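Local coordinates for PKS_KS domain-containing protein (Photorhabdus luminescens subsp. laumondii, PDB 6SMO) that probably acts as a beta-ketoacyl-acyl-carrier-protein synthase, extending acyl chains by condensation, and holds a long poly-oxo dodecanal chain in its pocket, at residues N45-N50 and E378-C383; R143-K146 and N151-P154. All blocks are in the same frame, centred on the assembly; numbering follows the deposited sequence.

Interaction 1: residues N45-N50 and E378-C383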
loop_
_atom_site.group_PDB
_atom_site.type_symbol
_atom_site.label_atom_id
_atom_site.label_comp_id
_atom_site.label_asym_id
_atom_site.label_seq_id
_atom_site.Cartn_x
_atom_site.Cartn_y
_atom_site.Cartn_z
ATOM N N ASN B 45 -13.857 -25.183 3.218
ATOM C CA ASN B 45 -14.372 -26.459 2.647
ATOM C C ASN B 45 -14.873 -26.225 1.217
ATOM O O ASN B 45 -14.445 -26.974 0.317
ATOM C CB ASN B 45 -15.469 -27.072 3.524
ATOM C CG ASN B 45 -14.983 -27.456 4.907
ATOM O OD1 ASN B 45 -13.806 -27.755 5.099
ATOM N ND2 ASN B 45 -15.883 -27.453 5.877
ATOM N N GLU B 46 -15.739 -25.224 1.021
ATOM C CA GLU B 46 -16.356 -24.889 -0.294
ATOM C C GLU B 46 -15.277 -24.354 -1.245
ATOM O O GLU B 46 -15.281 -24.759 -2.423
ATOM C CB GLU B 46 -17.485 -23.869 -0.121
ATOM C CG GLU B 46 -18.356 -23.713 -1.355
ATOM C CD GLU B 46 -19.319 -22.538 -1.309
ATOM O OE1 GLU B 46 -19.444 -21.842 -2.337
ATOM O OE2 GLU B 46 -19.945 -22.325 -0.251
ATOM N N PHE B 47 -14.395 -23.481 -0.745
ATOM C CA PHE B 47 -13.293 -22.834 -1.508
ATOM C C PHE B 47 -12.393 -23.903 -2.140
ATOM O O PHE B 47 -12.101 -23.790 -3.347
ATOM C CB PHE B 47 -12.482 -21.899 -0.604
ATOM C CG PHE B 47 -11.250 -21.309 -1.244
ATOM C CD1 PHE B 47 -11.359 -20.324 -2.215
ATOM C CD2 PHE B 47 -9.983 -21.733 -0.874
ATOM C CE1 PHE B 47 -10.227 -19.779 -2.800
ATOM C CE2 PHE B 47 -8.852 -21.186 -1.462
ATOM C CZ PHE B 47 -8.976 -20.211 -2.424
ATOM N N TRP B 48 -11.971 -24.899 -1.353
ATOM C CA TRP B 48 -11.014 -25.958 -1.779
ATOM C C TRP B 48 -11.643 -26.843 -2.862
ATOM O O TRP B 48 -10.980 -27.061 -3.896
ATOM C CB TRP B 48 -10.543 -26.805 -0.590
ATOM C CG TRP B 48 -9.711 -27.973 -1.020
ATOM C CD1 TRP B 48 -10.068 -29.290 -1.013
ATOM C CD2 TRP B 48 -8.389 -27.920 -1.588
ATOM N NE1 TRP B 48 -9.052 -30.061 -1.512
ATOM C CE2 TRP B 48 -8.010 -29.249 -1.873
ATOM C CE3 TRP B 48 -7.489 -26.886 -1.869
ATOM C CZ2 TRP B 48 -6.767 -29.565 -2.424
ATOM C CZ3 TRP B 48 -6.262 -27.199 -2.414
ATOM C CH2 TRP B 48 -5.908 -28.522 -2.686
ATOM N N ASN B 49 -12.859 -27.342 -2.616
ATOM C CA ASN B 49 -13.584 -28.296 -3.500
ATOM C C ASN B 49 -13.642 -27.745 -4.930
ATOM O O ASN B 49 -13.392 -28.524 -5.867
ATOM C CB ASN B 49 -14.994 -28.594 -2.981
ATOM C CG ASN B 49 -15.004 -29.445 -1.728
ATOM O OD1 ASN B 49 -14.090 -30.232 -1.495
ATOM N ND2 ASN B 49 -16.037 -29.296 -0.916
ATOM N N ASN B 50 -13.956 -26.454 -5.082
ATOM C CA ASN B 50 -14.170 -25.797 -6.400
ATOM C C ASN B 50 -12.830 -25.657 -7.135
ATOM O O ASN B 50 -12.795 -25.983 -8.339
ATOM C CB ASN B 50 -14.902 -24.459 -6.251
ATOM C CG ASN B 50 -16.369 -24.627 -5.916
ATOM O OD1 ASN B 50 -16.862 -24.058 -4.945
ATOM N ND2 ASN B 50 -17.077 -25.417 -6.707
ATOM N N GLU B 378 -4.791 -16.648 -2.465
ATOM C CA GLU B 378 -3.806 -17.602 -3.048
ATOM C C GLU B 378 -2.924 -18.183 -1.936
ATOM O O GLU B 378 -2.522 -19.354 -2.063
ATOM C CB GLU B 378 -2.947 -16.916 -4.112
ATOM C CG GLU B 378 -3.679 -16.661 -5.416
ATOM C CD GLU B 378 -2.995 -15.669 -6.343
ATOM O OE1 GLU B 378 -1.752 -15.719 -6.452
ATOM O OE2 GLU B 378 -3.708 -14.843 -6.952
ATOM N N SER B 379 -2.624 -17.390 -0.901
ATOM C CA SER B 379 -1.852 -17.808 0.301
ATOM C C SER B 379 -2.663 -18.817 1.125
ATOM O O SER B 379 -2.046 -19.748 1.679
ATOM C CB SER B 379 -1.432 -16.622 1.140
ATOM O OG SER B 379 -0.290 -15.988 0.584
ATOM N N VAL B 380 -3.986 -18.636 1.210
ATOM C CA VAL B 380 -4.923 -19.599 1.867
ATOM C C VAL B 380 -4.936 -20.893 1.045
ATOM O O VAL B 380 -4.819 -21.977 1.650
ATOM C CB VAL B 380 -6.341 -19.011 2.027
ATOM C CG1 VAL B 380 -7.369 -20.078 2.378
ATOM C CG2 VAL B 380 -6.374 -17.891 3.057
ATOM N N ALA B 381 -5.074 -20.773 -0.280
ATOM C CA ALA B 381 -5.078 -21.896 -1.249
ATOM C C ALA B 381 -3.747 -22.653 -1.177
ATOM O O ALA B 381 -3.770 -23.898 -1.219
ATOM C CB ALA B 381 -5.336 -21.375 -2.642
ATOM N N LEU B 382 -2.634 -21.918 -1.072
ATOM C CA LEU B 382 -1.253 -22.467 -0.985
ATOM C C LEU B 382 -1.120 -23.346 0.264
ATOM O O LEU B 382 -0.519 -24.434 0.158
ATOM C CB LEU B 382 -0.257 -21.303 -0.959
ATOM C CG LEU B 382 1.204 -21.675 -0.699
ATOM C CD1 LEU B 382 1.682 -22.747 -1.663
ATOM C CD2 LEU B 382 2.095 -20.447 -0.799
ATOM N N CYS B 383 -1.651 -22.887 1.402
ATOM C CA CYS B 383 -1.616 -23.603 2.707
ATOM C C CYS B 383 -2.406 -24.914 2.604
ATOM O O CYS B 383 -1.916 -25.933 3.127
ATOM C CB CYS B 383 -2.157 -22.729 3.832
ATOM S SG CYS B 383 -1.096 -21.305 4.197
#
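W48 and A381 mark the place where the backbones of 45-50 and 378-383 come nearest, their CA atoms 7.2 Å apart. The two helical segments run almost at right angles, with a signed crossing angle of -79° and a closest axis approach of 10.9 Å, so they meet over a short patch.

F47 does most of the reaching. Its CG lies anti to the backbone N (chi1 174°), which carries the ring out from its helix so that its CE2 edge reaches A381. The ring arrives edge first: CE2 of F47 stands 3.7 Å from CB of A381, and the methyl lies close to the ring plane. CA of A381 is in that plane too, 3.8 Å from F47 CE2. A small residue such as alanine suits this spot because it lets the phenyl edge settle almost against the backbone. V380 adds a looser apolar contact, with its CG1 4.3 Å from F47 CE2, approaching the ring obliquely. W48 is more peripheral, bringing CZ3 to 4.3 Å from the carbonyl O of A381; its indole also packs on L384 and forms a cation-pi interaction with K388.

Beyond the two segments, V36 of strand 29-37 touches both F47 and V380, and S379, L382 and C383 pack on strand 431-438. Helix 372-388 is therefore embedded against the main sheet, as expected of a central helix in the layered thiolase fold.

No hydrogen bond crosses between the segments and all four touching residues are buried, so adhesion rests on apolar burial, chiefly the F47 ring edge meeting the A381 methyl.

Interaction 2: residues R143-K146 and N151-P154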
loop_
_atom_site.group_PDB
_atom_site.type_symbol
_atom_site.label_atom_id
_atom_site.label_comp_id
_atom_site.label_asym_id
_atom_site.label_seq_id
_atom_site.Cartn_x
_atom_site.Cartn_y
_atom_site.Cartn_z
ATOM N N ARG B 143 -23.443 11.090 -4.300
ATOM C CA ARG B 143 -24.661 11.399 -3.502
ATOM C C ARG B 143 -24.681 12.894 -3.157
ATOM O O ARG B 143 -25.733 13.531 -3.365
ATOM C CB ARG B 143 -24.691 10.541 -2.234
ATOM C CG ARG B 143 -25.951 10.692 -1.393
ATOM C CD ARG B 143 -25.649 10.573 0.088
ATOM N NE ARG B 143 -24.922 9.352 0.410
ATOM C CZ ARG B 143 -24.318 9.104 1.570
ATOM N NH1 ARG B 143 -23.685 7.956 1.751
ATOM N NH2 ARG B 143 -24.340 9.999 2.545
ATOM N N ILE B 144 -23.560 13.425 -2.655
ATOM C CA ILE B 144 -23.434 14.831 -2.156
ATOM C C ILE B 144 -23.415 15.815 -3.337
ATOM O O ILE B 144 -23.721 17.000 -3.101
ATOM C CB ILE B 144 -22.201 15.004 -1.239
ATOM C CG1 ILE B 144 -20.880 14.710 -1.959
ATOM C CG2 ILE B 144 -22.368 14.173 0.026
ATOM C CD1 ILE B 144 -19.646 14.847 -1.091
ATOM N N THR B 145 -23.072 15.354 -4.547
ATOM C CA THR B 145 -23.016 16.180 -5.787
ATOM C C THR B 145 -24.239 15.909 -6.677
ATOM O O THR B 145 -24.314 16.527 -7.758
ATOM C CB THR B 145 -21.712 15.931 -6.559
ATOM O OG1 THR B 145 -21.588 14.527 -6.791
ATOM C CG2 THR B 145 -20.490 16.437 -5.827
ATOM N N LYS B 146 -25.157 15.038 -6.238
ATOM C CA LYS B 146 -26.384 14.630 -6.980
ATOM C C LYS B 146 -25.993 14.096 -8.365
ATOM O O LYS B 146 -26.188 14.823 -9.362
ATOM C CB LYS B 146 -27.375 15.798 -7.080
ATOM C CG LYS B 146 -28.088 16.159 -5.783
ATOM C CD LYS B 146 -29.249 17.113 -5.979
ATOM C CE LYS B 146 -30.107 17.275 -4.741
ATOM N NZ LYS B 146 -29.442 18.115 -3.716
ATOM N N ASN B 151 -21.902 20.929 -7.801
ATOM C CA ASN B 151 -20.825 21.029 -6.778
ATOM C C ASN B 151 -21.245 20.229 -5.538
ATOM O O ASN B 151 -22.399 19.761 -5.498
ATOM C CB ASN B 151 -20.518 22.485 -6.413
ATOM C CG ASN B 151 -19.825 23.245 -7.525
ATOM O OD1 ASN B 151 -19.844 22.825 -8.681
ATOM N ND2 ASN B 151 -19.210 24.365 -7.187
ATOM N N ILE B 152 -20.338 20.083 -4.567
ATOM C CA ILE B 152 -20.567 19.314 -3.308
ATOM C C ILE B 152 -21.486 20.126 -2.386
ATOM O O ILE B 152 -21.161 21.296 -2.106
ATOM C CB ILE B 152 -19.229 18.954 -2.628
ATOM C CG1 ILE B 152 -18.483 17.871 -3.413
ATOM C CG2 ILE B 152 -19.441 18.549 -1.176
ATOM C CD1 ILE B 152 -17.006 17.798 -3.114
ATOM N N HIS B 153 -22.589 19.511 -1.943
ATOM C CA HIS B 153 -23.539 20.045 -0.929
ATOM C C HIS B 153 -23.047 19.659 0.465
ATOM O O HIS B 153 -23.047 18.478 0.804
ATOM C CB HIS B 153 -24.955 19.510 -1.186
ATOM C CG HIS B 153 -25.620 20.079 -2.394
ATOM N ND1 HIS B 153 -26.956 20.433 -2.401
ATOM C CD2 HIS B 153 -25.148 20.363 -3.627
ATOM C CE1 HIS B 153 -27.278 20.904 -3.588
ATOM N NE2 HIS B 153 -26.185 20.873 -4.359
ATOM N N PRO B 154 -22.609 20.622 1.311
ATOM C CA PRO B 154 -22.117 20.297 2.653
ATOM C C PRO B 154 -23.154 19.596 3.545
ATOM O O PRO B 154 -22.764 18.736 4.315
ATOM C CB PRO B 154 -21.755 21.663 3.261
ATOM C CG PRO B 154 -21.557 22.571 2.064
ATOM C CD PRO B 154 -22.537 22.064 1.027
#
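I144 carries CG1 between its backbone N and carbonyl carbon (chi1 62°), the crowded position, which, with the chain then running on extended to CD1, sets that methyl beside I152, while the lysine chain of K146 stays extended until a bend at its last torsion brings NZ close to H153.

The two isoleucines lie side by side and point the same way, with I144 CD1 3.7 Å from I152 CG2. T145 crosses I152 at a slant and offers its methyl, CG2 lying 3.5 Å from CG1 of I152. Threonine suits the place because its two branches do different work: the methyl joins the apolar cluster, whereas OG1 hydrogen-bonds the carbonyl O of L141 in the preceding helix. These branched side chains also help to form a subunit interface, for I144 packs on L193, T145 on K115 and I152 on N196 of the neighbouring Ketoacyl_synth_N domain-containing protein chain.

One backbone hydrogen bond ties the segments, from N of H153 to O of I144 at 3.0 Å. The same oxygen is 3.4 Å from CB of H153. Nearer the solvent the side chains of K146 and H153 cross at about a right angle, with NZ oblique to the imidazole, 3.5 Å from CE1 of H153, and H153 NE2 makes a weak hydrogen bond to E150.

K146 leaves the helix with a positive phi of 55° and two bonds reaching back into the last turn. This is a Schellman motif, which closes helix 134-144 and lets the following loop fold back over its C-terminal end.

The two contacts lie on opposite sides of the chain's centre, their own centres 43 Å apart, and share no helix. Interaction 1 is core: it joins elements more than three hundred residues apart in sequence, and its touching side chains are apolar or aromatic. Interaction 2, nested in sequence inside the loop closed by the first, is local and partly exposed; only four residues lie between its segments, and its chemistry is mixed, with a backbone hydrogen bond, an aliphatic cluster and a lysine-histidine approach near the surface. Where interaction 1 packs helix on helix next to the central sheet, interaction 2 shapes a helix end that meets the partner subunit.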